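Long-range contacts in terminal uridylyltransferase 1 (Trypanosoma brucei, PDB 5HZD), which adds uridines to the 3' end of guide RNAs, ribosomal RNAs and some mRNAs during mitochondrial RNA editing, consuming UTP: residues I124-V129 and I283-S288; F107-S112 and F292-S297; R42-L47 and G494-L499; P35-L40 and E490-L495. One frame throughout, in Å; residues are numbered along the deposited sequence.

Contact 1 (I124-V129 and I283-S288); sequences IDFAVV and IDFDLS
Phe126 turns the edge of its ring to Phe285 on one face of the parallel strand pair 124-129 and 285-288. From CB, which lies 4.0 Å from Asp286 O, the side chain turns so that CG stands anti to the carbonyl carbon (chi1 -71°). CD2 then meets CG and CD1 of Phe285, and CE2 comes down beside Phe285 CG at 3.6 Å, while CZ ends near CD1 of Ile283. The rings form an offset edge-to-face pair, with planes 68° apart. Ile124 CG2, on the same strand, covers one face of the Phe126 ring toward its rim.

The backbones are joined in the regular parallel ladder: Phe126 N donates to Asp286 O at 2.9 Å, and Phe126 O receives Ser288 N at 2.9 Å. These are central strands of the nucleotidyltransferase palm, and the opposite face carries Asp125 and Asp286. Asp125, a probable ligand of the catalytic magnesium, and Asp286, probably important for activity, lie side by side with Asp125 OD1 4.1 Å from Asp286 OD2; Lys176 forms a salt bridge to OD1 of Asp286. A water lies 2.9 Å from Asp286 O and links it to Asp125 OD1 and Ser288 OG. Farther along the apolar face, Val128 CG2 packs on Leu287 CD2 at 3.8 Å, with Leu93 of helix 80-100 against Leu287.

Contact 2 (F107-S112 and F292-S297); sequences FIFGSS and FGIRNS
Gly110 and Ser297 supply the polar link between the end of strand 105-109 and helix 292-304. The backbone N-H of Gly110 donates to Ser297 OG across 2.8 Å, with an angle of 152° at the hydrogen. Ser297 OG stands anti to its own carbonyl carbon (chi1 -63°), near CA of Gly110. The same Ser297 OG lies 3.7 Å from Phe109 CB. Gly110 is itself the N-cap residue of the short helix 111-114, so the serine hydroxyl is tied to the point where strand gives way to helix.

Ring-to-backbone packing comes next. Phe109 sets its ring against the helix at Gly293, where CD2 lies 3.6 Å from Gly293 C and CE2 is 3.8 Å from Gly293 CA. Gly293, with no side chain, lets the Phe109 ring lie directly on the helix backbone. The arrangement belongs to the nucleotidyltransferase palm: a helix that directly follows the central strand 285-288 packs across the edge strand 105-109. Residues Gly293 to Ser297 of this helix bind UTP, and Ser111 probably does so too.

The purely apolar contact is made by Ile294. Its CD1 reaches Phe107, lying 3.6 Å from CB and 3.7 Å from CG, and the two side chains cross obliquely. Its CG1 also approaches Phe109 CB at 4.3 Å. The Phe107 ring also meets those of Tyr368 and Phe371, while Phe109 leans on Asp125 and Ala127 of the neighbouring strand.

Contact 3 (R42-L47 and G494-L499); sequences RIAQKL and GLLSLL
Leu496 presents its two methyls to helix 37-47, and the tightest part of the contact lies where CD2 meets Leu47 CD1 at 3.5 Å. Chi1 of -62° holds CG of Leu496 anti to the carbonyl carbon, directed toward helix 37-47. Of the methyls beyond it, CD1 meets Ile43, and CD2 reaches Leu47, Ala44 CA at 4.0 Å and also Ile43 CG2. Ala44 brings the backbones nearest here, its CA 6.8 Å from that of Leu496, and its small CB is also touched by Leu495 CD2 at 4.3 Å. Leu47 CD1 has a second partner in Leu499 CD1, the two side chains reaching tip to tip at 3.9 Å. Phe408 of helix 385-409 adds to the packing on Ala44, and Leu495 in turn leans on Phe403 of the same helix. Leu47 also touches Ala54 of helix 51-57, and Trp51 of that helix touches Leu495 and Leu499.

Toward solvent stands Ile43, an exposed residue that buries only a small area here. It offers the branch methyl CG2 to Leu496 CD1 at 3.8 Å, the two side chains crossing at about a right angle. The whole contact is aliphatic: helix-helix packing of apolar side chains between helix 37-47 and the C-terminal part of helix 481-497, continued by the residues that follow it, with helices 385-409 and 51-57 packed around.

Contact 4 (P35-L40 and E490-L495); sequences PDHARL and ELYRGL. With SO4 (sulfate ion), chain E.
Asp36 OD2 reaches Arg493 NH2 in a long salt bridge of 3.6 Å, and beside it a single sulfate, probably taken from the crystallisation liquor, is held by both Arg493 and Arg39. Arg493 NH1 donates to O2 of the sulfate at 2.9 Å, and Arg39 NH2 donates to O1 at 3.0 Å. The anion lies between the two guanidiniums, and its charge would partly offset their mutual repulsion.

Each arginine also has a carboxylate on its own helix or just before it. Arg493 grips Glu490 side-on, NE to OE1 and NH2 to OE2 (2.8 Å), while Arg39 NH2 meets Asp36 OD1 from above the carboxylate plane. The result is a four-residue network that joins the start of helix 37-47, just beyond the zinc-finger region, to helix 481-497. Leu40 packs alongside, with CD1 over one face of the Arg493 guanidinium, 3.6 Å from NH1, and its CB 4.0 Å from Tyr492 CB.

His37 NE2 comes 3.8 Å from Tyr492 CE2 at the edge of the tyrosine ring. One water bridges His37 NE2 and Tyr492 OH, and Tyr492 OH is also hydrogen-bonded to Arg41.

Overall arrangement
Contacts 1 and 2 lie near the centre of the chain and share the palm sheet: strand 124-129 of contact 1 is hydrogen-bonded to strand 105-109 of contact 2, and strand 285-288 leads directly into helix 292-304. Contacts 3 and 4, their centres about 8 Å apart, are two successive levels of one helix pair, 37-47 with 481-497, and share Gly494 and Leu495. Both are far from the chain's centre, yet contact 3 is mostly buried and contact 4 only partly; their nearest atoms are at least about 21 Å from the palm contacts. The chemistry follows the place: backbone bonding and aromatic packing beside acidic residues in the palm, aliphatic methyls in contact 3, and charges, waters and a sulfate in contact 4.

Contact 1 (I124-V129 and I283-S288)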
loop_
_atom_site.group_PDB
_atom_site.type_symbol
_atom_site.label_atom_id
_atom_site.label_comp_id
_atom_site.label_asym_id
_atom_site.label_seq_id
_atom_site.Cartn_x
_atom_site.Cartn_y
_atom_site.Cartn_z
ATOM N N ILE A 124 0.166 0.183 -7.497
ATOM C CA ILE A 124 1.532 0.594 -7.179
ATOM C C ILE A 124 1.456 2.048 -6.758
ATOM O O ILE A 124 0.761 2.822 -7.402
ATOM C CB ILE A 124 2.439 0.494 -8.440
ATOM C CG1 ILE A 124 2.642 -0.980 -8.815
ATOM C CG2 ILE A 124 3.786 1.221 -8.232
ATOM C CD1 ILE A 124 3.502 -1.802 -7.825
ATOM N N ASP A 125 2.115 2.411 -5.661
ATOM C CA ASP A 125 2.252 3.827 -5.299
ATOM C C ASP A 125 3.575 4.366 -5.803
ATOM O O ASP A 125 4.624 3.742 -5.613
ATOM C CB ASP A 125 2.214 4.013 -3.778
ATOM C CG ASP A 125 0.818 3.849 -3.220
ATOM O OD1 ASP A 125 0.021 4.797 -3.382
ATOM O OD2 ASP A 125 0.537 2.783 -2.630
ATOM N N PHE A 126 3.532 5.532 -6.441
ATOM C CA PHE A 126 4.759 6.175 -6.906
ATOM C C PHE A 126 4.846 7.514 -6.205
ATOM O O PHE A 126 3.897 8.305 -6.255
ATOM C CB PHE A 126 4.684 6.467 -8.416
ATOM C CG PHE A 126 4.746 5.268 -9.301
ATOM C CD1 PHE A 126 5.877 4.462 -9.324
ATOM C CD2 PHE A 126 3.737 5.025 -10.227
ATOM C CE1 PHE A 126 5.973 3.372 -10.192
ATOM C CE2 PHE A 126 3.814 3.952 -11.102
ATOM C CZ PHE A 126 4.931 3.123 -11.107
ATOM N N ALA A 127 5.966 7.781 -5.551
ATOM C CA ALA A 127 6.226 9.107 -4.978
ATOM C C ALA A 127 7.236 9.822 -5.865
ATOM O O ALA A 127 8.248 9.242 -6.238
ATOM C CB ALA A 127 6.848 8.963 -3.580
ATOM N N VAL A 128 6.981 11.086 -6.178
ATOM C CA VAL A 128 7.884 11.871 -7.036
ATOM C C VAL A 128 8.529 12.939 -6.161
ATOM O O VAL A 128 7.845 13.829 -5.670
ATOM C CB VAL A 128 7.053 12.551 -8.156
ATOM C CG1 VAL A 128 7.938 13.490 -9.015
ATOM C CG2 VAL A 128 6.370 11.468 -9.031
ATOM N N VAL A 129 9.848 12.863 -5.965
ATOM C CA VAL A 129 10.537 13.697 -4.993
ATOM C C VAL A 129 11.888 14.135 -5.546
ATOM O O VAL A 129 12.645 13.308 -6.105
ATOM C CB VAL A 129 10.824 12.908 -3.677
ATOM C CG1 VAL A 129 11.547 13.808 -2.650
ATOM C CG2 VAL A 129 9.510 12.360 -3.096
ATOM N N ILE A 283 -0.757 -0.700 -15.691
ATOM C CA ILE A 283 -0.873 -0.908 -14.271
ATOM C C ILE A 283 -1.662 0.201 -13.578
ATOM O O ILE A 283 -1.562 1.372 -13.942
ATOM C CB ILE A 283 0.523 -1.051 -13.623
ATOM C CG1 ILE A 283 1.337 0.213 -13.778
ATOM C CG2 ILE A 283 1.272 -2.264 -14.186
ATOM C CD1 ILE A 283 2.591 0.166 -12.923
ATOM N N ASP A 284 -2.437 -0.167 -12.566
ATOM C CA ASP A 284 -3.091 0.819 -11.720
ATOM C C ASP A 284 -2.051 1.441 -10.821
ATOM O O ASP A 284 -1.252 0.717 -10.204
ATOM C CB ASP A 284 -4.140 0.156 -10.805
ATOM C CG ASP A 284 -5.359 -0.372 -11.543
ATOM O OD1 ASP A 284 -5.799 0.204 -12.546
ATOM O OD2 ASP A 284 -5.919 -1.385 -11.071
ATOM N N PHE A 285 -2.042 2.764 -10.729
ATOM C CA PHE A 285 -1.113 3.457 -9.822
ATOM C C PHE A 285 -1.645 4.757 -9.294
ATOM O O PHE A 285 -2.540 5.370 -9.900
ATOM C CB PHE A 285 0.296 3.642 -10.469
ATOM C CG PHE A 285 0.349 4.586 -11.667
ATOM C CD1 PHE A 285 0.384 5.979 -11.486
ATOM C CD2 PHE A 285 0.423 4.079 -12.961
ATOM C CE1 PHE A 285 0.464 6.853 -12.574
ATOM C CE2 PHE A 285 0.537 4.949 -14.048
ATOM C CZ PHE A 285 0.528 6.330 -13.854
ATOM N N ASP A 286 -1.142 5.140 -8.114
ATOM C CA ASP A 286 -1.392 6.465 -7.557
ATOM C C ASP A 286 -0.045 7.173 -7.533
ATOM O O ASP A 286 0.937 6.634 -7.004
ATOM C CB ASP A 286 -1.894 6.415 -6.115
ATOM C CG ASP A 286 -3.305 5.860 -5.991
ATOM O OD1 ASP A 286 -3.996 5.646 -7.021
ATOM O OD2 ASP A 286 -3.718 5.641 -4.830
ATOM N N LEU A 287 -0.008 8.380 -8.090
ATOM C CA LEU A 287 1.203 9.205 -8.134
ATOM C C LEU A 287 1.055 10.389 -7.171
ATOM O O LEU A 287 0.117 11.165 -7.259
ATOM C CB LEU A 287 1.422 9.655 -9.591
ATOM C CG LEU A 287 2.684 10.435 -9.950
ATOM C CD1 LEU A 287 2.829 10.482 -11.446
ATOM C CD2 LEU A 287 2.652 11.858 -9.389
ATOM N N SER A 288 1.981 10.503 -6.227
ATOM C CA SER A 288 1.979 11.563 -5.235
ATOM C C SER A 288 3.349 12.189 -5.148
ATOM O O SER A 288 4.295 11.729 -5.813
ATOM C CB SER A 288 1.585 10.991 -3.868
ATOM O OG SER A 288 2.462 9.917 -3.507
HETATM O O HOH W 1 1.176 7.610 -4.287
#

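Contact 2 (F107-S112 and F292-S297)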
loop_
_atom_site.group_PDB
_atom_site.type_symbol
_atom_site.label_atom_id
_atom_site.label_comp_id
_atom_site.label_asym_id
_atom_site.label_seq_id
_atom_site.Cartn_x
_atom_site.Cartn_y
_atom_site.Cartn_z
ATOM N N PHE A 107 10.012 7.044 -6.640
ATOM C CA PHE A 107 10.226 5.995 -5.638
ATOM C C PHE A 107 8.964 5.156 -5.576
ATOM O O PHE A 107 7.877 5.720 -5.436
ATOM C CB PHE A 107 10.375 6.644 -4.255
ATOM C CG PHE A 107 11.577 7.561 -4.114
ATOM C CD1 PHE A 107 11.577 8.821 -4.730
ATOM C CD2 PHE A 107 12.659 7.215 -3.314
ATOM C CE1 PHE A 107 12.650 9.676 -4.604
ATOM C CE2 PHE A 107 13.734 8.088 -3.165
ATOM C CZ PHE A 107 13.744 9.304 -3.824
ATOM N N ILE A 108 9.061 3.830 -5.670
ATOM C CA ILE A 108 7.875 2.991 -5.406
ATOM C C ILE A 108 7.667 2.844 -3.896
ATOM O O ILE A 108 8.632 2.652 -3.149
ATOM C CB ILE A 108 8.014 1.616 -6.036
ATOM C CG1 ILE A 108 7.955 1.748 -7.562
ATOM C CG2 ILE A 108 6.902 0.654 -5.511
ATOM C CD1 ILE A 108 8.240 0.443 -8.327
ATOM N N PHE A 109 6.417 2.919 -3.448
ATOM C CA PHE A 109 6.129 2.520 -2.055
ATOM C C PHE A 109 4.863 1.709 -2.010
ATOM O O PHE A 109 4.314 1.370 -3.056
ATOM C CB PHE A 109 6.151 3.712 -1.082
ATOM C CG PHE A 109 5.043 4.724 -1.281
ATOM C CD1 PHE A 109 5.146 5.718 -2.245
ATOM C CD2 PHE A 109 3.919 4.691 -0.484
ATOM C CE1 PHE A 109 4.124 6.685 -2.387
ATOM C CE2 PHE A 109 2.885 5.609 -0.634
ATOM C CZ PHE A 109 2.993 6.621 -1.606
ATOM N N GLY A 110 4.434 1.347 -0.798
ATOM C CA GLY A 110 3.312 0.436 -0.671
ATOM C C GLY A 110 3.692 -1.018 -0.524
ATOM O O GLY A 110 4.788 -1.334 -0.067
ATOM N N SER A 111 2.780 -1.906 -0.921
ATOM C CA SER A 111 2.951 -3.323 -0.600
ATOM C C SER A 111 4.119 -4.008 -1.296
ATOM O O SER A 111 4.624 -5.005 -0.798
ATOM C CB SER A 111 1.655 -4.116 -0.815
ATOM O OG SER A 111 1.335 -4.219 -2.195
ATOM N N SER A 112 4.573 -3.490 -2.447
ATOM C CA SER A 112 5.683 -4.159 -3.094
ATOM C C SER A 112 6.949 -3.949 -2.284
ATOM O O SER A 112 7.841 -4.819 -2.315
ATOM C CB SER A 112 5.866 -3.690 -4.557
ATOM O OG SER A 112 6.162 -2.302 -4.613
ATOM N N PHE A 292 6.439 10.660 2.862
ATOM C CA PHE A 292 6.084 9.933 4.079
ATOM C C PHE A 292 5.769 8.452 3.860
ATOM O O PHE A 292 6.130 7.620 4.696
ATOM C CB PHE A 292 4.955 10.642 4.858
ATOM C CG PHE A 292 3.576 10.430 4.284
ATOM C CD1 PHE A 292 2.771 9.405 4.746
ATOM C CD2 PHE A 292 3.069 11.290 3.315
ATOM C CE1 PHE A 292 1.503 9.208 4.231
ATOM C CE2 PHE A 292 1.788 11.109 2.805
ATOM C CZ PHE A 292 1.012 10.059 3.261
ATOM N N GLY A 293 5.113 8.115 2.755
ATOM C CA GLY A 293 4.744 6.737 2.519
ATOM C C GLY A 293 5.937 5.830 2.295
ATOM O O GLY A 293 5.892 4.630 2.588
ATOM N N ILE A 294 7.010 6.379 1.745
ATOM C CA ILE A 294 8.248 5.617 1.585
ATOM C C ILE A 294 8.759 5.116 2.929
ATOM O O ILE A 294 9.094 3.931 3.095
ATOM C CB ILE A 294 9.340 6.475 0.920
ATOM C CG1 ILE A 294 8.868 6.947 -0.455
ATOM C CG2 ILE A 294 10.632 5.691 0.788
ATOM C CD1 ILE A 294 9.702 8.114 -1.010
ATOM N N ARG A 295 8.823 6.020 3.899
ATOM C CA ARG A 295 9.327 5.673 5.219
ATOM C C ARG A 295 8.421 4.641 5.884
ATOM O O ARG A 295 8.930 3.680 6.502
ATOM C CB ARG A 295 9.418 6.925 6.077
ATOM C CG ARG A 295 10.346 6.735 7.266
ATOM C CD ARG A 295 10.328 7.976 8.129
ATOM N NE ARG A 295 11.371 7.976 9.136
ATOM C CZ ARG A 295 11.466 8.927 10.058
ATOM N NH1 ARG A 295 10.569 9.924 10.038
ATOM N NH2 ARG A 295 12.444 8.888 10.974
ATOM N N ASN A 296 7.105 4.825 5.759
ATOM C CA ASN A 296 6.149 3.887 6.357
ATOM C C ASN A 296 6.374 2.489 5.773
ATOM O O ASN A 296 6.440 1.494 6.509
ATOM C CB ASN A 296 4.716 4.295 6.054
ATOM C CG ASN A 296 4.262 5.482 6.857
ATOM O OD1 ASN A 296 5.016 6.062 7.618
ATOM N ND2 ASN A 296 2.992 5.843 6.685
ATOM N N SER A 297 6.500 2.396 4.450
ATOM C CA SER A 297 6.643 1.080 3.809
ATOM C C SER A 297 7.972 0.428 4.193
ATOM O O SER A 297 8.050 -0.791 4.377
ATOM C CB SER A 297 6.543 1.207 2.277
ATOM O OG SER A 297 5.260 1.675 1.887
#

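Contact 3 (R42-L47 and G494-L499)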
loop_
_atom_site.group_PDB
_atom_site.type_symbol
_atom_site.label_atom_id
_atom_site.label_comp_id
_atom_site.label_asym_id
_atom_site.label_seq_id
_atom_site.Cartn_x
_atom_site.Cartn_y
_atom_site.Cartn_z
ATOM N N ARG A 42 -19.397 -14.401 24.758
ATOM C CA ARG A 42 -19.712 -15.494 25.674
ATOM C C ARG A 42 -19.120 -16.818 25.213
ATOM O O ARG A 42 -18.562 -17.567 26.026
ATOM C CB ARG A 42 -21.230 -15.626 25.870
ATOM C CG ARG A 42 -21.817 -14.695 26.935
ATOM C CD ARG A 42 -23.269 -15.067 27.301
ATOM N NE ARG A 42 -24.215 -14.731 26.238
ATOM C CZ ARG A 42 -24.609 -15.575 25.287
ATOM N NH1 ARG A 42 -24.148 -16.822 25.267
ATOM N NH2 ARG A 42 -25.465 -15.174 24.354
ATOM N N ILE A 43 -19.233 -17.114 23.918
ATOM C CA ILE A 43 -18.632 -18.341 23.376
ATOM C C ILE A 43 -17.124 -18.361 23.596
ATOM O O ILE A 43 -16.571 -19.351 24.096
ATOM C CB ILE A 43 -18.999 -18.573 21.899
ATOM C CG1 ILE A 43 -20.510 -18.797 21.784
ATOM C CG2 ILE A 43 -18.248 -19.785 21.348
ATOM C CD1 ILE A 43 -21.052 -18.755 20.380
ATOM N N ALA A 44 -16.450 -17.264 23.259
ATOM C CA ALA A 44 -14.999 -17.225 23.411
ATOM C C ALA A 44 -14.600 -17.284 24.880
ATOM O O ALA A 44 -13.590 -17.893 25.217
ATOM C CB ALA A 44 -14.420 -15.994 22.744
ATOM N N GLN A 45 -15.391 -16.673 25.762
ATOM C CA GLN A 45 -15.110 -16.736 27.205
ATOM C C GLN A 45 -15.199 -18.136 27.796
ATOM O O GLN A 45 -14.565 -18.415 28.825
ATOM C CB GLN A 45 -16.031 -15.824 28.005
ATOM C CG GLN A 45 -15.557 -14.390 28.049
ATOM C CD GLN A 45 -16.594 -13.469 28.633
ATOM O OE1 GLN A 45 -17.787 -13.770 28.611
ATOM N NE2 GLN A 45 -16.148 -12.343 29.172
ATOM N N LYS A 46 -15.985 -19.011 27.176
ATOM C CA LYS A 46 -16.041 -20.401 27.635
ATOM C C LYS A 46 -14.705 -21.088 27.359
ATOM O O LYS A 46 -14.253 -21.939 28.126
ATOM C CB LYS A 46 -17.169 -21.168 26.945
ATOM C CG LYS A 46 -18.533 -20.544 27.132
ATOM C CD LYS A 46 -18.910 -20.440 28.603
ATOM C CE LYS A 46 -19.848 -19.261 28.851
ATOM N NZ LYS A 46 -19.148 -17.955 28.641
ATOM N N LEU A 47 -14.080 -20.709 26.255
ATOM C CA LEU A 47 -12.819 -21.316 25.833
ATOM C C LEU A 47 -11.614 -20.857 26.649
ATOM O O LEU A 47 -10.641 -21.594 26.815
ATOM C CB LEU A 47 -12.608 -21.094 24.325
ATOM C CG LEU A 47 -13.522 -22.026 23.514
ATOM C CD1 LEU A 47 -13.687 -21.556 22.084
ATOM C CD2 LEU A 47 -12.972 -23.450 23.525
ATOM N N GLY A 494 -12.953 -14.108 14.606
ATOM C CA GLY A 494 -11.736 -14.646 14.010
ATOM C C GLY A 494 -11.121 -15.747 14.859
ATOM O O GLY A 494 -10.692 -16.778 14.329
ATOM N N LEU A 495 -11.080 -15.528 16.174
ATOM C CA LEU A 495 -10.527 -16.490 17.124
ATOM C C LEU A 495 -11.271 -17.810 16.997
ATOM O O LEU A 495 -10.661 -18.873 16.849
ATOM C CB LEU A 495 -10.690 -15.965 18.544
ATOM C CG LEU A 495 -10.175 -16.850 19.664
ATOM C CD1 LEU A 495 -8.658 -16.978 19.537
ATOM C CD2 LEU A 495 -10.536 -16.261 21.017
ATOM N N LEU A 496 -12.594 -17.738 17.046
ATOM C CA LEU A 496 -13.415 -18.941 17.033
ATOM C C LEU A 496 -13.301 -19.673 15.708
ATOM O O LEU A 496 -13.366 -20.912 15.677
ATOM C CB LEU A 496 -14.877 -18.615 17.362
ATOM C CG LEU A 496 -15.061 -18.021 18.756
ATOM C CD1 LEU A 496 -16.491 -17.477 18.970
ATOM C CD2 LEU A 496 -14.708 -19.033 19.819
ATOM N N SER A 497 -13.148 -18.934 14.616
ATOM C CA SER A 497 -13.143 -19.549 13.282
ATOM C C SER A 497 -11.878 -20.372 13.037
ATOM O O SER A 497 -11.897 -21.337 12.267
ATOM C CB SER A 497 -13.227 -18.477 12.204
ATOM O OG SER A 497 -14.499 -17.843 12.236
ATOM N N LEU A 498 -10.779 -19.988 13.668
ATOM C CA LEU A 498 -9.499 -20.662 13.401
ATOM C C LEU A 498 -9.400 -21.976 14.188
ATOM O O LEU A 498 -8.468 -22.774 13.995
ATOM C CB LEU A 498 -8.308 -19.737 13.717
ATOM C CG LEU A 498 -8.146 -18.558 12.763
ATOM C CD1 LEU A 498 -7.176 -17.509 13.349
ATOM C CD2 LEU A 498 -7.670 -18.999 11.402
ATOM N N LEU A 499 -10.344 -22.197 15.097
ATOM C CA LEU A 499 -10.367 -23.463 15.841
ATOM C C LEU A 499 -11.218 -24.499 15.152
ATOM O O LEU A 499 -11.361 -25.621 15.648
ATOM C CB LEU A 499 -10.926 -23.282 17.258
ATOM C CG LEU A 499 -10.198 -22.268 18.116
ATOM C CD1 LEU A 499 -10.935 -22.097 19.444
ATOM C CD2 LEU A 499 -8.773 -22.730 18.353
#

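Contact 4 (P35-L40 and E490-L495)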
loop_
_atom_site.group_PDB
_atom_site.type_symbol
_atom_site.label_atom_id
_atom_site.label_comp_id
_atom_site.label_asym_id
_atom_site.label_seq_id
_atom_site.Cartn_x
_atom_site.Cartn_y
_atom_site.Cartn_z
ATOM N N PRO A 35 -24.881 -6.625 17.031
ATOM C CA PRO A 35 -25.803 -7.721 17.347
ATOM C C PRO A 35 -25.153 -9.039 17.764
ATOM O O PRO A 35 -25.823 -9.850 18.407
ATOM C CB PRO A 35 -26.566 -7.914 16.037
ATOM C CG PRO A 35 -25.599 -7.472 14.987
ATOM C CD PRO A 35 -24.879 -6.301 15.595
ATOM N N ASP A 36 -23.892 -9.260 17.404
ATOM C CA ASP A 36 -23.249 -10.536 17.728
ATOM C C ASP A 36 -22.235 -10.400 18.845
ATOM O O ASP A 36 -21.610 -11.389 19.228
ATOM C CB ASP A 36 -22.563 -11.122 16.483
ATOM C CG ASP A 36 -23.552 -11.433 15.365
ATOM O OD1 ASP A 36 -24.658 -11.906 15.688
ATOM O OD2 ASP A 36 -23.227 -11.200 14.177
ATOM N N HIS A 37 -22.051 -9.193 19.368
ATOM C CA HIS A 37 -20.995 -8.976 20.358
ATOM C C HIS A 37 -21.133 -9.844 21.605
ATOM O O HIS A 37 -20.226 -10.606 21.944
ATOM C CB HIS A 37 -20.870 -7.500 20.772
ATOM C CG HIS A 37 -19.773 -7.252 21.760
ATOM N ND1 HIS A 37 -20.016 -6.967 23.092
ATOM C CD2 HIS A 37 -18.430 -7.297 21.618
ATOM C CE1 HIS A 37 -18.858 -6.825 23.715
ATOM N NE2 HIS A 37 -17.884 -7.028 22.849
ATOM N N ALA A 38 -22.247 -9.706 22.315
ATOM C CA ALA A 38 -22.412 -10.403 23.584
ATOM C C ALA A 38 -22.346 -11.919 23.409
ATOM O O ALA A 38 -21.750 -12.616 24.228
ATOM C CB ALA A 38 -23.716 -10.001 24.234
ATOM N N ARG A 39 -22.932 -12.405 22.322
ATOM C CA ARG A 39 -22.996 -13.830 22.001
ATOM C C ARG A 39 -21.641 -14.454 21.685
ATOM O O ARG A 39 -21.290 -15.518 22.205
ATOM C CB ARG A 39 -23.942 -14.061 20.824
ATOM C CG ARG A 39 -24.108 -15.536 20.477
ATOM C CD ARG A 39 -25.157 -15.738 19.389
ATOM N NE ARG A 39 -24.774 -15.057 18.157
ATOM C CZ ARG A 39 -23.965 -15.576 17.238
ATOM N NH1 ARG A 39 -23.461 -16.788 17.403
ATOM N NH2 ARG A 39 -23.657 -14.878 16.157
ATOM N N LEU A 40 -20.873 -13.807 20.818
ATOM C CA LEU A 40 -19.562 -14.358 20.489
ATOM C C LEU A 40 -18.594 -14.193 21.652
ATOM O O LEU A 40 -17.708 -15.029 21.844
ATOM C CB LEU A 40 -18.997 -13.712 19.220
ATOM C CG LEU A 40 -19.751 -14.046 17.933
ATOM C CD1 LEU A 40 -19.018 -13.471 16.724
ATOM C CD2 LEU A 40 -19.958 -15.574 17.795
ATOM N N GLU A 490 -15.647 -8.859 15.733
ATOM C CA GLU A 490 -14.894 -9.524 14.669
ATOM C C GLU A 490 -13.625 -10.210 15.177
ATOM O O GLU A 490 -13.231 -11.262 14.634
ATOM C CB GLU A 490 -14.590 -8.568 13.506
ATOM C CG GLU A 490 -15.857 -7.978 12.834
ATOM C CD GLU A 490 -16.879 -9.027 12.383
ATOM O OE1 GLU A 490 -16.492 -10.139 11.934
ATOM O OE2 GLU A 490 -18.114 -8.751 12.493
ATOM N N LEU A 491 -12.993 -9.665 16.213
ATOM C CA LEU A 491 -11.810 -10.345 16.760
ATOM C C LEU A 491 -12.239 -11.660 17.424
ATOM O O LEU A 491 -11.555 -12.686 17.264
ATOM C CB LEU A 491 -11.101 -9.417 17.743
ATOM C CG LEU A 491 -10.389 -8.258 17.057
ATOM C CD1 LEU A 491 -10.107 -7.160 18.076
ATOM C CD2 LEU A 491 -9.077 -8.713 16.401
ATOM N N TYR A 492 -13.371 -11.668 18.136
ATOM C CA TYR A 492 -13.848 -12.928 18.714
ATOM C C TYR A 492 -14.189 -13.899 17.604
ATOM O O TYR A 492 -13.909 -15.092 17.728
ATOM C CB TYR A 492 -15.117 -12.749 19.575
ATOM C CG TYR A 492 -14.953 -11.941 20.819
ATOM C CD1 TYR A 492 -14.013 -12.291 21.777
ATOM C CD2 TYR A 492 -15.782 -10.852 21.062
ATOM C CE1 TYR A 492 -13.871 -11.546 22.945
ATOM C CE2 TYR A 492 -15.651 -10.093 22.218
ATOM C CZ TYR A 492 -14.705 -10.452 23.153
ATOM O OH TYR A 492 -14.556 -9.704 24.304
ATOM N N ARG A 493 -14.822 -13.413 16.524
ATOM C CA ARG A 493 -15.246 -14.272 15.436
ATOM C C ARG A 493 -14.012 -14.894 14.772
ATOM O O ARG A 493 -14.018 -16.096 14.453
ATOM C CB ARG A 493 -16.077 -13.487 14.426
ATOM C CG ARG A 493 -16.837 -14.381 13.484
ATOM C CD ARG A 493 -17.496 -13.690 12.308
ATOM N NE ARG A 493 -18.103 -12.398 12.607
ATOM C CZ ARG A 493 -19.343 -12.189 13.052
ATOM N NH1 ARG A 493 -20.197 -13.185 13.320
ATOM N NH2 ARG A 493 -19.726 -10.942 13.247
ATOM N N GLY A 494 -12.953 -14.108 14.606
ATOM C CA GLY A 494 -11.736 -14.646 14.010
ATOM C C GLY A 494 -11.121 -15.747 14.859
ATOM O O GLY A 494 -10.692 -16.778 14.329
ATOM N N LEU A 495 -11.080 -15.528 16.174
ATOM C CA LEU A 495 -10.527 -16.490 17.124
ATOM C C LEU A 495 -11.271 -17.810 16.997
ATOM O O LEU A 495 -10.661 -18.873 16.849
ATOM C CB LEU A 495 -10.690 -15.965 18.544
ATOM C CG LEU A 495 -10.175 -16.850 19.664
ATOM C CD1 LEU A 495 -8.658 -16.978 19.537
ATOM C CD2 LEU A 495 -10.536 -16.261 21.017
HETATM S S SO4 E . -21.319 -16.494 13.619
HETATM O O1 SO4 E . -22.185 -15.314 13.582
HETATM O O2 SO4 E . -19.907 -16.090 13.645
HETATM O O3 SO4 E . -21.572 -17.300 12.423
HETATM O O4 SO4 E . -21.638 -17.268 14.820
HETATM O O HOH W 2 -21.756 -9.377 13.195
HETATM O O HOH W 3 -15.373 -6.925 23.898
#